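PDB 2RCY: pyrroline carboxylate reductase from Plasmodium falciparum, which reduces pyrroline-5-carboxylate to proline, the last step of proline synthesis, with a nicotinamide adenine dinucleotide such as NADPH as the hydride donor. Local coordinates for the interface of chains A and B. Coordinates in Å, arbitrary orientation; residue numbers count along the deposited sequence, not the author numbering. Chains: chain A/B, Pyrroline carboxylate reductase.

Contact 1: the interface of chains A and B. Residues chain A 237, 240, 242; chain B 244-246, 248.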
ATOM      1  N   LEU A 237     -10.799   0.352  12.518  1.00 25.14           N
ATOM      2  CA  LEU A 237     -11.221  -0.863  11.814  1.00 25.22           C
ATOM      3  C   LEU A 237     -11.581  -0.582  10.358  1.00 25.35           C
ATOM      4  O   LEU A 237     -11.340  -1.415   9.482  1.00 25.38           O
ATOM      5  CB  LEU A 237     -12.412  -1.521  12.522  1.00 25.15           C
ATOM      6  CG  LEU A 237     -12.196  -2.264  13.844  1.00 25.05           C
ATOM      7  CD1 LEU A 237     -13.533  -2.731  14.397  1.00 25.03           C
ATOM      8  CD2 LEU A 237     -11.242  -3.446  13.697  1.00 24.75           C
ATOM      9  N   ASN A 240      -8.293   0.069   8.266  1.00 25.96           N
ATOM     10  CA  ASN A 240      -7.577  -1.155   7.939  1.00 25.86           C
ATOM     11  C   ASN A 240      -8.452  -2.216   7.267  1.00 25.84           C
ATOM     12  O   ASN A 240      -8.086  -3.393   7.222  1.00 25.91           O
ATOM     13  CB  ASN A 240      -6.898  -1.715   9.194  1.00 25.94           C
ATOM     14  CG  ASN A 240      -5.842  -0.778   9.760  1.00 25.91           C
ATOM     15  OD1 ASN A 240      -5.173  -0.056   9.022  1.00 26.27           O
ATOM     16  ND2 ASN A 240      -5.683  -0.795  11.077  1.00 26.07           N
ATOM     17  N   PHE A 242     -11.328  -3.804   7.950  1.00 25.53           N
ATOM     18  CA  PHE A 242     -11.707  -4.955   8.774  1.00 25.47           C
ATOM     19  C   PHE A 242     -12.806  -5.785   8.115  1.00 25.51           C
ATOM     20  O   PHE A 242     -12.712  -7.011   8.059  1.00 25.45           O
ATOM     21  CB  PHE A 242     -12.140  -4.485  10.167  1.00 25.44           C
ATOM     22  CG  PHE A 242     -12.614  -5.590  11.069  1.00 25.20           C
ATOM     23  CD1 PHE A 242     -11.706  -6.442  11.687  1.00 25.16           C
ATOM     24  CD2 PHE A 242     -13.971  -5.763  11.321  1.00 25.21           C
ATOM     25  CE1 PHE A 242     -12.144  -7.458  12.530  1.00 25.25           C
ATOM     26  CE2 PHE A 242     -14.419  -6.775  12.163  1.00 25.09           C
ATOM     27  CZ  PHE A 242     -13.503  -7.624  12.768  1.00 25.26           C
TER
ATOM     28  N   TYR B 244      -3.483  -7.689  13.545  1.00 25.96           N
ATOM     29  CA  TYR B 244      -3.020  -6.320  13.761  1.00 26.01           C
ATOM     30  C   TYR B 244      -4.169  -5.312  13.699  1.00 26.05           C
ATOM     31  O   TYR B 244      -4.210  -4.370  14.490  1.00 26.00           O
ATOM     32  CB  TYR B 244      -1.924  -5.937  12.757  1.00 26.05           C
ATOM     33  CG  TYR B 244      -1.621  -4.451  12.733  1.00 26.15           C
ATOM     34  CD1 TYR B 244      -0.911  -3.847  13.772  1.00 26.00           C
ATOM     35  CD2 TYR B 244      -2.056  -3.646  11.678  1.00 26.10           C
ATOM     36  CE1 TYR B 244      -0.639  -2.482  13.758  1.00 26.19           C
ATOM     37  CE2 TYR B 244      -1.790  -2.279  11.658  1.00 25.97           C
ATOM     38  CZ  TYR B 244      -1.080  -1.707  12.699  1.00 26.03           C
ATOM     39  OH  TYR B 244      -0.808  -0.358  12.687  1.00 26.43           O
ATOM     40  N   THR B 245      -5.084  -5.517  12.752  1.00 26.06           N
ATOM     41  CA  THR B 245      -6.267  -4.671  12.587  1.00 26.29           C
ATOM     42  C   THR B 245      -7.078  -4.589  13.880  1.00 26.48           C
ATOM     43  O   THR B 245      -7.438  -3.498  14.325  1.00 26.53           O
ATOM     44  CB  THR B 245      -7.166  -5.181  11.429  1.00 26.19           C
ATOM     45  OG1 THR B 245      -6.421  -5.171  10.207  1.00 26.11           O
ATOM     46  CG2 THR B 245      -8.406  -4.311  11.262  1.00 26.18           C
ATOM     47  N   VAL B 246      -7.345  -5.749  14.475  1.00 26.73           N
ATOM     48  CA  VAL B 246      -8.095  -5.844  15.724  1.00 27.03           C
ATOM     49  C   VAL B 246      -7.319  -5.188  16.869  1.00 27.21           C
ATOM     50  O   VAL B 246      -7.885  -4.415  17.641  1.00 27.17           O
ATOM     51  CB  VAL B 246      -8.448  -7.322  16.063  1.00 27.02           C
ATOM     52  CG1 VAL B 246      -9.073  -7.438  17.447  1.00 27.05           C
ATOM     53  CG2 VAL B 246      -9.387  -7.904  15.013  1.00 27.03           C
ATOM     54  N   ASN B 248      -4.854  -2.947  16.656  1.00 28.17           N
ATOM     55  CA  ASN B 248      -4.700  -1.517  16.383  1.00 28.37           C
ATOM     56  C   ASN B 248      -5.965  -0.731  16.729  1.00 28.48           C
ATOM     57  O   ASN B 248      -5.887   0.420  17.160  1.00 28.50           O
ATOM     58  CB  ASN B 248      -4.312  -1.296  14.915  1.00 28.40           C
ATOM     59  CG  ASN B 248      -3.989   0.155  14.597  1.00 28.45           C
ATOM     60  OD1 ASN B 248      -4.660   0.781  13.780  1.00 28.75           O
ATOM     61  ND2 ASN B 248      -2.956   0.692  15.235  1.00 28.61           N
TER
HETATM   62  O   HOH W   1      -7.593  -1.242  12.912  1.00 28.76           O
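The C-terminal dimerisation region of the pyrroline-5-carboxylate reductase family meets its copy here. The loop residue A:Asn240, between helices 229-239 and 242-260 of chain A, lies against helix 242-260 of chain B. Its amide nitrogen ND2 donates to the side-chain oxygen OD1 of B:Asn248 at 3.3 Å. The bond is long and bent, with 135° at the hydrogen. OD1 lies close to the amide plane of A:Asn240, but ND2 is tilted well off the carbonyl plane of B:Asn248. The two amide planes are turned 46° apart. CG of B:Asn248 is anti to its backbone N (chi1 -174°), which sends the amide out toward A:Asn240. Behind it, CB of B:Asn248 rests over the rim of one face of the B:Tyr244 ring.

The same ND2 also contacts water 1 at 2.7 Å. That water reaches the backbone O of B:Thr245 at 2.7 Å, so the amide nitrogen is tied to chain B both directly and through water.

Beside this polar link, the methyl CG2 of B:Thr245 points into chain A. It is anti to the backbone N, while OG1 lies beside that nitrogen. CG2 touches CB of A:Asn240 at 3.6 Å and CD2 of A:Leu237 at 3.8 Å. CB of A:Phe242 lies 3.9 Å from the same methyl. OG1 also packs against CB of A:Asn240. Farther out, the phenyl of A:Phe242 passes B:Val246 at a slant, and its ring carbon CE1 meets CG2 of B:Val246 at 3.7 Å.

Contact 2: the interface of chains A and B. Residues chain A 187-189, 193, 197; chain B 154, 158, 161-162, 165.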
ATOM      1  N   ASN A 187      -1.328  -3.951  26.467  1.00 26.40           N
ATOM      2  CA  ASN A 187      -1.591  -2.669  27.112  1.00 26.60           C
ATOM      3  C   ASN A 187      -1.832  -2.722  28.631  1.00 26.76           C
ATOM      4  O   ASN A 187      -2.423  -1.800  29.202  1.00 26.78           O
ATOM      5  CB  ASN A 187      -2.719  -1.926  26.390  1.00 26.59           C
ATOM      6  CG  ASN A 187      -2.310  -1.442  25.007  1.00 26.54           C
ATOM      7  OD1 ASN A 187      -2.743  -1.986  23.993  1.00 26.90           O
ATOM      8  ND2 ASN A 187      -1.471  -0.417  24.962  1.00 26.24           N
ATOM      9  N   GLY A 188      -1.368  -3.790  29.280  1.00 26.86           N
ATOM     10  CA  GLY A 188      -1.334  -3.833  30.744  1.00 27.22           C
ATOM     11  C   GLY A 188      -2.117  -4.919  31.459  1.00 27.41           C
ATOM     12  O   GLY A 188      -1.776  -5.284  32.585  1.00 27.49           O
ATOM     13  N   LEU A 189      -3.170  -5.427  30.823  1.00 27.64           N
ATOM     14  CA  LEU A 189      -4.017  -6.451  31.436  1.00 27.93           C
ATOM     15  C   LEU A 189      -3.342  -7.819  31.439  1.00 28.23           C
ATOM     16  O   LEU A 189      -2.514  -8.116  30.576  1.00 28.21           O
ATOM     17  CB  LEU A 189      -5.371  -6.554  30.722  1.00 27.85           C
ATOM     18  CG  LEU A 189      -6.304  -5.348  30.574  1.00 27.61           C
ATOM     19  CD1 LEU A 189      -7.580  -5.782  29.873  1.00 27.28           C
ATOM     20  CD2 LEU A 189      -6.631  -4.695  31.909  1.00 27.40           C
ATOM     21  N   LEU A 193      -7.469 -12.164  32.744  1.00 30.24           N
ATOM     22  CA  LEU A 193      -8.488 -11.116  32.760  1.00 30.05           C
ATOM     23  C   LEU A 193      -8.929 -10.726  31.350  1.00 29.96           C
ATOM     24  O   LEU A 193     -10.125 -10.587  31.091  1.00 29.99           O
ATOM     25  CB  LEU A 193      -7.993  -9.884  33.526  1.00 30.05           C
ATOM     26  CG  LEU A 193      -8.896  -8.645  33.567  1.00 29.93           C
ATOM     27  CD1 LEU A 193     -10.120  -8.866  34.451  1.00 29.57           C
ATOM     28  CD2 LEU A 193      -8.105  -7.442  34.038  1.00 29.98           C
ATOM     29  N   LEU A 197     -12.771 -10.834  29.962  1.00 29.22           N
ATOM     30  CA  LEU A 197     -13.393  -9.642  29.392  1.00 29.03           C
ATOM     31  C   LEU A 197     -13.780  -9.813  27.925  1.00 28.90           C
ATOM     32  O   LEU A 197     -14.797  -9.284  27.494  1.00 28.92           O
ATOM     33  CB  LEU A 197     -12.475  -8.427  29.560  1.00 29.03           C
ATOM     34  CG  LEU A 197     -12.782  -7.414  30.670  1.00 28.99           C
ATOM     35  CD1 LEU A 197     -12.937  -8.056  32.041  1.00 29.06           C
ATOM     36  CD2 LEU A 197     -11.705  -6.341  30.700  1.00 29.00           C
TER
ATOM     37  N   ILE B 154     -10.538  -3.659  39.052  1.00 36.75           N
ATOM     38  CA  ILE B 154      -9.207  -3.556  38.455  1.00 36.54           C
ATOM     39  C   ILE B 154      -8.496  -2.269  38.887  1.00 36.42           C
ATOM     40  O   ILE B 154      -9.096  -1.407  39.533  1.00 36.39           O
ATOM     41  CB  ILE B 154      -9.257  -3.656  36.898  1.00 36.53           C
ATOM     42  CG1 ILE B 154     -10.090  -2.518  36.294  1.00 36.38           C
ATOM     43  CG2 ILE B 154      -9.787  -5.025  36.457  1.00 36.53           C
ATOM     44  CD1 ILE B 154      -9.792  -2.240  34.836  1.00 36.16           C
ATOM     45  N   ASP B 158      -5.525   0.504  34.452  1.00 33.74           N
ATOM     46  CA  ASP B 158      -6.007  -0.522  33.528  1.00 33.26           C
ATOM     47  C   ASP B 158      -7.393  -0.219  32.955  1.00 32.95           C
ATOM     48  O   ASP B 158      -7.877  -0.943  32.084  1.00 32.85           O
ATOM     49  CB  ASP B 158      -6.025  -1.890  34.224  1.00 33.21           C
ATOM     50  CG  ASP B 158      -4.630  -2.435  34.500  1.00 33.21           C
ATOM     51  OD1 ASP B 158      -3.660  -2.011  33.835  1.00 33.10           O
ATOM     52  OD2 ASP B 158      -4.507  -3.307  35.386  1.00 33.29           O
ATOM     53  N   ILE B 161      -7.601   0.529  28.846  1.00 29.86           N
ATOM     54  CA  ILE B 161      -7.532  -0.648  27.976  1.00 29.36           C
ATOM     55  C   ILE B 161      -8.747  -1.561  28.164  1.00 29.08           C
ATOM     56  O   ILE B 161      -9.255  -2.136  27.198  1.00 28.99           O
ATOM     57  CB  ILE B 161      -6.181  -1.434  28.129  1.00 29.31           C
ATOM     58  CG1 ILE B 161      -6.178  -2.718  27.289  1.00 29.03           C
ATOM     59  CG2 ILE B 161      -5.872  -1.753  29.590  1.00 29.17           C
ATOM     60  CD1 ILE B 161      -6.163  -2.485  25.794  1.00 28.79           C
ATOM     61  N   ALA B 162      -9.212  -1.680  29.406  1.00 28.74           N
ATOM     62  CA  ALA B 162     -10.404  -2.464  29.709  1.00 28.42           C
ATOM     63  C   ALA B 162     -11.635  -1.871  29.023  1.00 28.17           C
ATOM     64  O   ALA B 162     -12.452  -2.608  28.474  1.00 28.16           O
ATOM     65  CB  ALA B 162     -10.611  -2.568  31.205  1.00 28.37           C
ATOM     66  N   ILE B 165     -11.580  -2.763  25.344  1.00 26.75           N
ATOM     67  CA  ILE B 165     -11.986  -4.144  25.089  1.00 26.64           C
ATOM     68  C   ILE B 165     -13.438  -4.404  25.493  1.00 26.49           C
ATOM     69  O   ILE B 165     -14.228  -4.891  24.691  1.00 26.46           O
ATOM     70  CB  ILE B 165     -11.054  -5.157  25.805  1.00 26.63           C
ATOM     71  CG1 ILE B 165      -9.623  -5.027  25.284  1.00 26.79           C
ATOM     72  CG2 ILE B 165     -11.555  -6.593  25.616  1.00 26.65           C
ATOM     73  CD1 ILE B 165      -8.586  -5.648  26.193  1.00 27.10           C
TER
HETATM   74  O   HOH W   2      -2.581  -5.851  35.347  1.00 38.36           O
HETATM   75  O   HOH W   3      -2.457  -0.710  31.789  1.00 40.37           O
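A:Leu189 and B:Ile161 form the apolar centre, their side chains lying alongside and running antiparallel. CG of A:Leu189 lies 3.8 Å from the branch methyl CG2 of B:Ile161. CD2 of the same leucine touches both that methyl and CB of B:Asp158, the latter at 3.7 Å. Its other branch, CD1, meets CD1 of B:Ile165 tip to tip at 3.8 Å. A:Leu189 touches B:Asp158, B:Ile161 and B:Ile165, and it loses 65 Å² of surface to chain B.

B:Ile161 has CG1 anti to its backbone N (chi1 176°). This leaves CG2 between the backbone N and the carbonyl carbon, facing A:Leu189 and the carbonyl O of A:Asn187. The terminal methyl CD1 reaches CB of A:Asn187 at 3.5 Å, the two side chains crossing near a right angle. On the other flank, CD2 of A:Leu193 meets CG2 of B:Ile154 at 3.8 Å. CD2 of A:Leu197 makes a looser contact with CB of B:Ala162.

At the polar rim the carboxylate of B:Asp158 faces the backbone of A:Asn187 and A:Gly188 through two waters. Water 3 lies 2.8 Å from the carbonyl O of A:Asn187 and also contacts OD1 of B:Asp158. Water 2 contacts the carbonyl O of A:Gly188 and lies 3.2 Å from OD2 of B:Asp158, a longer link. The carboxylate and these carbonyls do not bond directly. The waters could donate to both sides and ease the repulsion between oxygens.

In the fold, chain A supplies the turn between helices 169-186 and 191-211 and the first part of the latter. Chain B supplies B:Ile154, just after strand 149-153, then the 3-10 helix 156-158 and helix 159-167.

Contact 1 and contact 2 are about 18 Å apart, measured between the centres of their C-alpha atoms. They share no residue and no helix. Contact 1 uses helices 229-239 and 242-260 with the loop between them; contact 2 uses the 187-190 turn, helix 191-211 and the 154-167 segment. Both are parts of one two-fold interface, so each recurs with the chains exchanged. Together they spread the join between chains A and B over several helical elements. This fits the dimerisation role of the family's C-terminal region. The deposited assembly holds ten copies, consistent with dimers building a larger oligomer.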